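Local coordinates for protein polyguluronate lyase (Corynebacterium sp., PDB 1UAI) that probably cleaves the poly-alpha-L-guluronate stretches of alginate as a polysaccharide lyase with a jellyroll beta-sandwich fold, at residues A116-F128 / F158-Y172. Residues are numbered along the deposited sequence; the frame is centred on the assembly and turned at random.
Sequences AQIHDGDDDVTVF and FEGKFVVSGGKIKVY
F158 meets F128 at the start of strand 158-165. The two rings lie nearly parallel, with planes at 20°, but are slid so far apart that they barely overlap; CE1 of F158 is 3.8 Å from CD1 of F128. G160 brings its CA to 3.9 Å from CZ of F128, oblique to the ring. The next inward residue, F162, carries the centre of the contact. F128 turns its edge to one face of F162, an offset edge-to-face pair with planes at 80°. I118 covers the opposite face: its CG1 is 3.9 Å from the ring centroid, a CH-pi contact almost on the ring normal. In I118, chi1 sets CG1 over the F162 ring and the extended chi2 (178°) carries CD1 on to V164. There CD1 of I118 and CG2 of V164 meet tip to tip at 3.6 Å. A type I' turn from S165 to K168, with G166 and G167 at its corners, reverses the chain. I169 then fills in beside V164. Its CG2 touches CD1 of I118, and its CD1 lies 3.6 Å from CG1 of V125. V125 and T126 form a classic beta bulge opposite I118, and both point at this hairpin. The methyl CG2 of T126 packs on F162, while its OG1 is hydrogen-bonded to T138 O. V171 packs CG1 on the CE2 and CZ end of F128, 3.6 Å from CZ. Y172 O lies at the edge of the F128 ring, 3.5 Å from its CZ. No hydrogen bond joins the two hairpins. This is face-to-face packing of the two sheets of the jellyroll sandwich, and the facing strands run nearly parallel or antiparallel. From strand 95-105, F99 meets F128 edge-to-face and M97 touches F162. I137 of strand 134-139 touches T126, F128 and V171.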
ATOM      1  N   ALA A 116      -0.314   1.162  -3.315  1.00  3.97           N
ATOM      2  CA  ALA A 116      -1.281   0.078  -3.406  1.00  4.45           C
ATOM      3  C   ALA A 116      -0.713  -0.983  -4.319  1.00  4.45           C
ATOM      4  O   ALA A 116       0.048  -0.675  -5.239  1.00  4.63           O
ATOM      5  CB  ALA A 116      -2.609   0.586  -3.954  1.00  5.63           C
ATOM      6  N   GLN A 117      -1.069  -2.237  -4.075  1.00  4.09           N
ATOM      7  CA  GLN A 117      -0.565  -3.286  -4.935  1.00  6.09           C
ATOM      8  C   GLN A 117      -1.333  -4.588  -4.940  1.00  4.38           C
ATOM      9  O   GLN A 117      -2.245  -4.814  -4.139  1.00  4.47           O
ATOM     10  CB  GLN A 117       0.913  -3.591  -4.615  1.00 13.04           C
ATOM     11  CG  GLN A 117       1.347  -3.443  -3.150  1.00 14.15           C
ATOM     12  CD  GLN A 117       2.752  -4.000  -2.871  1.00 12.27           C
ATOM     13  OE1 GLN A 117       3.345  -3.725  -1.825  1.00 13.24           O
ATOM     14  NE2 GLN A 117       3.275  -4.794  -3.798  1.00 12.50           N
ATOM     15  N   ILE A 118      -0.985  -5.403  -5.930  1.00  5.26           N
ATOM     16  CA  ILE A 118      -1.467  -6.766  -6.046  1.00  4.30           C
ATOM     17  C   ILE A 118      -0.126  -7.474  -5.934  1.00  4.81           C
ATOM     18  O   ILE A 118       0.833  -7.127  -6.633  1.00  4.92           O
ATOM     19  CB  ILE A 118      -2.093  -7.120  -7.411  1.00  4.57           C
ATOM     20  CG1 ILE A 118      -3.458  -6.445  -7.554  1.00  5.17           C
ATOM     21  CG2 ILE A 118      -2.245  -8.645  -7.525  1.00  5.51           C
ATOM     22  CD1 ILE A 118      -4.127  -6.708  -8.883  1.00  5.32           C
ATOM     23  N   HIS A 119      -0.052  -8.437  -5.028  1.00  4.92           N
ATOM     24  CA  HIS A 119       1.173  -9.185  -4.789  1.00  6.34           C
ATOM     25  C   HIS A 119       0.773 -10.655  -4.804  1.00  6.13           C
ATOM     26  O   HIS A 119      -0.387 -10.978  -4.547  1.00  6.58           O
ATOM     27  CB  HIS A 119       1.711  -8.794  -3.406  1.00  7.57           C
ATOM     28  CG  HIS A 119       3.151  -9.138  -3.178  1.00  9.15           C
ATOM     29  ND1 HIS A 119       3.598 -10.434  -3.028  1.00  9.59           N
ATOM     30  CD2 HIS A 119       4.241  -8.345  -3.053  1.00 10.41           C
ATOM     31  CE1 HIS A 119       4.903 -10.422  -2.817  1.00 10.96           C
ATOM     32  NE2 HIS A 119       5.318  -9.169  -2.828  1.00 11.74           N
ATOM     33  N   ASP A 120       1.695 -11.548  -5.145  1.00  6.86           N
ATOM     34  CA  ASP A 120       1.354 -12.964  -5.092  1.00  7.84           C
ATOM     35  C   ASP A 120       2.394 -13.720  -4.281  1.00  7.65           C
ATOM     36  O   ASP A 120       3.116 -13.115  -3.491  1.00  9.22           O
ATOM     37  CB  ASP A 120       1.158 -13.581  -6.493  1.00  8.68           C
ATOM     38  CG  ASP A 120       2.408 -13.564  -7.354  1.00  9.14           C
ATOM     39  OD1 ASP A 120       3.526 -13.387  -6.832  1.00  9.52           O
ATOM     40  OD2 ASP A 120       2.258 -13.757  -8.581  1.00 11.54           O
ATOM     41  N   GLY A 121       2.464 -15.034  -4.455  1.00  8.77           N
ATOM     42  CA  GLY A 121       3.416 -15.818  -3.691  1.00  9.87           C
ATOM     43  C   GLY A 121       4.873 -15.603  -4.051  1.00 10.27           C
ATOM     44  O   GLY A 121       5.764 -16.022  -3.310  1.00 12.39           O
ATOM     45  N   ASP A 122       5.127 -14.941  -5.175  1.00 10.21           N
ATOM     46  CA  ASP A 122       6.495 -14.702  -5.622  1.00 10.83           C
ATOM     47  C   ASP A 122       6.989 -13.269  -5.486  1.00 10.49           C
ATOM     48  O   ASP A 122       8.135 -13.047  -5.103  1.00 11.55           O
ATOM     49  CB  ASP A 122       6.647 -15.149  -7.073  1.00 12.52           C
ATOM     50  CG  ASP A 122       6.561 -16.647  -7.227  1.00 12.52           C
ATOM     51  OD1 ASP A 122       7.467 -17.346  -6.725  1.00 12.00           O
ATOM     52  OD2 ASP A 122       5.586 -17.124  -7.842  1.00 15.40           O
ATOM     53  N   ASP A 123       6.140 -12.298  -5.808  1.00 10.58           N
ATOM     54  CA  ASP A 123       6.551 -10.900  -5.719  1.00 10.78           C
ATOM     55  C   ASP A 123       5.399  -9.974  -6.104  1.00  9.58           C
ATOM     56  O   ASP A 123       4.264 -10.422  -6.277  1.00  9.23           O
ATOM     57  CB  ASP A 123       7.758 -10.669  -6.635  1.00 15.50           C
ATOM     58  CG  ASP A 123       8.457  -9.350  -6.368  1.00 16.24           C
ATOM     59  OD1 ASP A 123       8.660  -9.005  -5.185  1.00 20.31           O
ATOM     60  OD2 ASP A 123       8.819  -8.665  -7.347  1.00 22.38           O
ATOM     61  N   ASP A 124       5.683  -8.680  -6.218  1.00  8.78           N
ATOM     62  CA  ASP A 124       4.646  -7.731  -6.597  1.00  8.46           C
ATOM     63  C   ASP A 124       4.257  -7.975  -8.051  1.00  7.73           C
ATOM     64  O   ASP A 124       5.108  -8.269  -8.893  1.00 10.34           O
ATOM     65  CB  ASP A 124       5.127  -6.287  -6.390  1.00 10.61           C
ATOM     66  CG  ASP A 124       6.382  -5.962  -7.174  1.00 13.23           C
ATOM     67  OD1 ASP A 124       7.340  -6.759  -7.132  1.00 16.33           O
ATOM     68  OD2 ASP A 124       6.416  -4.895  -7.822  1.00 13.99           O
ATOM     69  N   VAL A 125       2.964  -7.868  -8.335  1.00  6.25           N
ATOM     70  CA  VAL A 125       2.443  -8.099  -9.678  1.00  6.48           C
ATOM     71  C   VAL A 125       2.251  -6.775 -10.414  1.00  5.64           C
ATOM     72  O   VAL A 125       2.696  -6.613 -11.549  1.00  6.49           O
ATOM     73  CB  VAL A 125       1.106  -8.870  -9.601  1.00  6.49           C
ATOM     74  CG1 VAL A 125       0.558  -9.122 -10.997  1.00  7.95           C
ATOM     75  CG2 VAL A 125       1.321 -10.189  -8.868  1.00  7.64           C
ATOM     76  N   THR A 126       1.579  -5.838  -9.759  1.00  5.12           N
ATOM     77  CA  THR A 126       1.342  -4.510 -10.312  1.00  5.25           C
ATOM     78  C   THR A 126       1.025  -3.605  -9.132  1.00  4.49           C
ATOM     79  O   THR A 126       0.289  -3.996  -8.224  1.00  5.33           O
ATOM     80  CB  THR A 126       0.174  -4.504 -11.332  1.00  5.49           C
ATOM     81  OG1 THR A 126      -0.106  -3.156 -11.727  1.00  5.57           O
ATOM     82  CG2 THR A 126      -1.077  -5.132 -10.741  1.00  7.11           C
ATOM     83  N   VAL A 127       1.601  -2.406  -9.133  1.00  4.69           N
ATOM     84  CA  VAL A 127       1.393  -1.471  -8.036  1.00  4.70           C
ATOM     85  C   VAL A 127       1.261  -0.034  -8.533  1.00  4.04           C
ATOM     86  O   VAL A 127       1.601   0.275  -9.678  1.00  4.57           O
ATOM     87  CB  VAL A 127       2.590  -1.516  -7.026  1.00  4.36           C
ATOM     88  CG1 VAL A 127       3.051  -2.947  -6.809  1.00  5.78           C
ATOM     89  CG2 VAL A 127       3.747  -0.666  -7.533  1.00  6.23           C
ATOM     90  N   PHE A 128       0.740   0.828  -7.660  1.00  4.56           N
ATOM     91  CA  PHE A 128       0.621   2.259  -7.937  1.00  3.78           C
ATOM     92  C   PHE A 128       1.905   2.813  -7.327  1.00  3.93           C
ATOM     93  O   PHE A 128       2.101   2.760  -6.107  1.00  4.66           O
ATOM     94  CB  PHE A 128      -0.603   2.855  -7.240  1.00  4.60           C
ATOM     95  CG  PHE A 128      -1.896   2.651  -7.988  1.00  4.76           C
ATOM     96  CD1 PHE A 128      -2.532   3.727  -8.605  1.00  5.58           C
ATOM     97  CD2 PHE A 128      -2.486   1.393  -8.065  1.00  4.66           C
ATOM     98  CE1 PHE A 128      -3.737   3.553  -9.286  1.00  6.97           C
ATOM     99  CE2 PHE A 128      -3.691   1.207  -8.745  1.00  5.92           C
ATOM    100  CZ  PHE A 128      -4.315   2.290  -9.355  1.00  6.85           C
ATOM    101  N   PHE A 158      -6.943  10.568  -5.074  1.00  5.44           N
ATOM    102  CA  PHE A 158      -7.389   9.949  -6.312  1.00  5.57           C
ATOM    103  C   PHE A 158      -8.001   8.607  -5.954  1.00  5.81           C
ATOM    104  O   PHE A 158      -7.783   8.086  -4.854  1.00  5.72           O
ATOM    105  CB  PHE A 158      -6.222   9.758  -7.296  1.00  6.55           C
ATOM    106  CG  PHE A 158      -5.197   8.750  -6.847  1.00  6.14           C
ATOM    107  CD1 PHE A 158      -5.314   7.404  -7.193  1.00  6.53           C
ATOM    108  CD2 PHE A 158      -4.115   9.149  -6.073  1.00  6.68           C
ATOM    109  CE1 PHE A 158      -4.362   6.473  -6.769  1.00  6.49           C
ATOM    110  CE2 PHE A 158      -3.162   8.230  -5.645  1.00  6.23           C
ATOM    111  CZ  PHE A 158      -3.284   6.890  -5.993  1.00  7.01           C
ATOM    112  N   GLU A 159      -8.787   8.065  -6.875  1.00  5.98           N
ATOM    113  CA  GLU A 159      -9.417   6.779  -6.659  1.00  5.87           C
ATOM    114  C   GLU A 159      -8.778   5.759  -7.587  1.00  5.76           C
ATOM    115  O   GLU A 159      -8.785   5.922  -8.807  1.00  7.19           O
ATOM    116  CB  GLU A 159     -10.922   6.867  -6.926  1.00  7.27           C
ATOM    117  CG  GLU A 159     -11.675   5.573  -6.655  1.00 10.49           C
ATOM    118  CD  GLU A 159     -13.180   5.758  -6.706  1.00 13.99           C
ATOM    119  OE1 GLU A 159     -13.718   6.494  -5.854  1.00 18.98           O
ATOM    120  OE2 GLU A 159     -13.825   5.173  -7.599  1.00 16.71           O
ATOM    121  N   GLY A 160      -8.200   4.721  -6.997  1.00  5.40           N
ATOM    122  CA  GLY A 160      -7.588   3.677  -7.790  1.00  5.39           C
ATOM    123  C   GLY A 160      -8.431   2.426  -7.683  1.00  5.04           C
ATOM    124  O   GLY A 160      -9.156   2.234  -6.704  1.00  4.84           O
ATOM    125  N   LYS A 161      -8.359   1.578  -8.699  1.00  5.14           N
ATOM    126  CA  LYS A 161      -9.108   0.336  -8.671  1.00  5.20           C
ATOM    127  C   LYS A 161      -8.415  -0.766  -9.446  1.00  4.82           C
ATOM    128  O   LYS A 161      -7.890  -0.539 -10.537  1.00  5.63           O
ATOM    129  CB  LYS A 161     -10.521   0.524  -9.240  1.00  5.81           C
ATOM    130  CG  LYS A 161     -11.363  -0.755  -9.206  1.00  8.06           C
ATOM    131  CD  LYS A 161     -12.820  -0.524  -9.589  1.00 10.50           C
ATOM    132  CE  LYS A 161     -12.979  -0.143 -11.051  1.00 11.24           C
ATOM    133  NZ  LYS A 161     -14.417  -0.032 -11.433  1.00 12.79           N
ATOM    134  N   PHE A 162      -8.396  -1.953  -8.850  1.00  4.89           N
ATOM    135  CA  PHE A 162      -7.847  -3.145  -9.482  1.00  4.47           C
ATOM    136  C   PHE A 162      -9.035  -4.086  -9.652  1.00  4.85           C
ATOM    137  O   PHE A 162      -9.801  -4.287  -8.708  1.00  5.36           O
ATOM    138  CB  PHE A 162      -6.867  -3.892  -8.573  1.00  5.16           C
ATOM    139  CG  PHE A 162      -5.539  -3.223  -8.374  1.00  4.98           C
ATOM    140  CD1 PHE A 162      -4.627  -3.104  -9.417  1.00  5.89           C
ATOM    141  CD2 PHE A 162      -5.160  -2.807  -7.103  1.00  5.42           C
ATOM    142  CE1 PHE A 162      -3.350  -2.588  -9.189  1.00  6.37           C
ATOM    143  CE2 PHE A 162      -3.891  -2.291  -6.865  1.00  6.01           C
ATOM    144  CZ  PHE A 162      -2.982  -2.182  -7.909  1.00  6.72           C
ATOM    145  N   VAL A 163      -9.195  -4.655 -10.840  1.00  4.89           N
ATOM    146  CA  VAL A 163     -10.247  -5.640 -11.072  1.00  5.95           C
ATOM    147  C   VAL A 163      -9.543  -6.806 -11.752  1.00  5.14           C
ATOM    148  O   VAL A 163      -8.992  -6.655 -12.844  1.00  5.89           O
ATOM    149  CB  VAL A 163     -11.375  -5.128 -11.995  1.00  6.03           C
ATOM    150  CG1 VAL A 163     -12.400  -6.237 -12.215  1.00  7.75           C
ATOM    151  CG2 VAL A 163     -12.052  -3.920 -11.379  1.00  6.95           C
ATOM    152  N   VAL A 164      -9.536  -7.956 -11.088  1.00  5.32           N
ATOM    153  CA  VAL A 164      -8.888  -9.141 -11.630  1.00  5.68           C
ATOM    154  C   VAL A 164      -9.918 -10.213 -11.946  1.00  5.25           C
ATOM    155  O   VAL A 164     -10.720 -10.591 -11.090  1.00  5.90           O
ATOM    156  CB  VAL A 164      -7.861  -9.732 -10.636  1.00  5.64           C
ATOM    157  CG1 VAL A 164      -7.066 -10.841 -11.315  1.00  6.45           C
ATOM    158  CG2 VAL A 164      -6.937  -8.642 -10.124  1.00  6.04           C
ATOM    159  N   SER A 165      -9.895 -10.688 -13.187  1.00  6.10           N
ATOM    160  CA  SER A 165     -10.809 -11.732 -13.631  1.00  6.49           C
ATOM    161  C   SER A 165     -10.369 -12.235 -15.000  1.00  6.93           C
ATOM    162  O   SER A 165      -9.755 -11.496 -15.767  1.00  6.99           O
ATOM    163  CB  SER A 165     -12.243 -11.196 -13.711  1.00  8.60           C
ATOM    164  OG  SER A 165     -12.359 -10.180 -14.690  1.00 11.41           O
ATOM    165  N   GLY A 166     -10.666 -13.497 -15.290  1.00  7.51           N
ATOM    166  CA  GLY A 166     -10.314 -14.071 -16.578  1.00  8.39           C
ATOM    167  C   GLY A 166      -8.853 -13.982 -16.982  1.00  8.31           C
ATOM    168  O   GLY A 166      -8.544 -13.867 -18.170  1.00  8.97           O
ATOM    169  N   GLY A 167      -7.956 -14.039 -16.004  1.00  7.97           N
ATOM    170  CA  GLY A 167      -6.534 -13.974 -16.293  1.00  8.23           C
ATOM    171  C   GLY A 167      -6.050 -12.600 -16.712  1.00  7.67           C
ATOM    172  O   GLY A 167      -5.002 -12.471 -17.346  1.00  8.60           O
ATOM    173  N   LYS A 168      -6.811 -11.570 -16.357  1.00  7.42           N
ATOM    174  CA  LYS A 168      -6.452 -10.201 -16.706  1.00  7.97           C
ATOM    175  C   LYS A 168      -6.646  -9.267 -15.521  1.00  7.04           C
ATOM    176  O   LYS A 168      -7.577  -9.432 -14.735  1.00  8.37           O
ATOM    177  CB  LYS A 168      -7.322  -9.699 -17.863  1.00 10.78           C
ATOM    178  CG  LYS A 168      -7.227 -10.515 -19.142  1.00 15.36           C
ATOM    179  CD  LYS A 168      -5.876 -10.347 -19.811  1.00 18.63           C
ATOM    180  CE  LYS A 168      -5.838 -11.068 -21.148  1.00 21.10           C
ATOM    181  NZ  LYS A 168      -4.543 -10.881 -21.856  1.00 22.83           N
ATOM    182  N   ILE A 169      -5.760  -8.284 -15.404  1.00  6.18           N
ATOM    183  CA  ILE A 169      -5.852  -7.289 -14.345  1.00  6.13           C
ATOM    184  C   ILE A 169      -6.129  -5.942 -15.009  1.00  5.91           C
ATOM    185  O   ILE A 169      -5.329  -5.470 -15.817  1.00  7.58           O
ATOM    186  CB  ILE A 169      -4.532  -7.162 -13.549  1.00  6.45           C
ATOM    187  CG1 ILE A 169      -4.158  -8.504 -12.913  1.00  6.62           C
ATOM    188  CG2 ILE A 169      -4.682  -6.081 -12.481  1.00  6.29           C
ATOM    189  CD1 ILE A 169      -2.786  -8.504 -12.255  1.00  6.74           C
ATOM    190  N   LYS A 170      -7.269  -5.344 -14.687  1.00  5.17           N
ATOM    191  CA  LYS A 170      -7.634  -4.036 -15.220  1.00  5.71           C
ATOM    192  C   LYS A 170      -7.334  -3.038 -14.106  1.00  5.08           C
ATOM    193  O   LYS A 170      -7.805  -3.210 -12.982  1.00  5.31           O
ATOM    194  CB  LYS A 170      -9.124  -3.993 -15.557  1.00  7.70           C
ATOM    195  CG  LYS A 170      -9.564  -4.966 -16.636  1.00 13.69           C
ATOM    196  CD  LYS A 170      -9.095  -4.524 -18.006  1.00 17.88           C
ATOM    197  CE  LYS A 170      -9.717  -5.374 -19.101  1.00 18.12           C
ATOM    198  NZ  LYS A 170      -9.390  -4.841 -20.452  1.00 16.79           N
ATOM    199  N   VAL A 171      -6.554  -2.006 -14.414  1.00  4.72           N
ATOM    200  CA  VAL A 171      -6.187  -1.005 -13.416  1.00  5.23           C
ATOM    201  C   VAL A 171      -6.743   0.359 -13.812  1.00  5.01           C
ATOM    202  O   VAL A 171      -6.497   0.839 -14.920  1.00  5.60           O
ATOM    203  CB  VAL A 171      -4.654  -0.915 -13.263  1.00  5.05           C
ATOM    204  CG1 VAL A 171      -4.305  -0.090 -12.037  1.00  6.31           C
ATOM    205  CG2 VAL A 171      -4.059  -2.312 -13.158  1.00  6.16           C
ATOM    206  N   TYR A 172      -7.483   0.974 -12.894  1.00  5.08           N
ATOM    207  CA  TYR A 172      -8.127   2.264 -13.129  1.00  5.25           C
ATOM    208  C   TYR A 172      -7.613   3.377 -12.224  1.00  5.17           C
ATOM    209  O   TYR A 172      -7.206   3.134 -11.088  1.00  5.41           O
ATOM    210  CB  TYR A 172      -9.637   2.137 -12.898  1.00  5.79           C
ATOM    211  CG  TYR A 172     -10.314   1.081 -13.733  1.00  6.34           C
ATOM    212  CD1 TYR A 172     -10.991   1.419 -14.902  1.00  7.67           C
ATOM    213  CD2 TYR A 172     -10.275  -0.261 -13.356  1.00  6.39           C
ATOM    214  CE1 TYR A 172     -11.613   0.447 -15.679  1.00  9.20           C
ATOM    215  CE2 TYR A 172     -10.893  -1.241 -14.125  1.00  7.84           C
ATOM    216  CZ  TYR A 172     -11.559  -0.880 -15.285  1.00  8.71           C
ATOM    217  OH  TYR A 172     -12.161  -1.844 -16.059  1.00 10.68           O
TER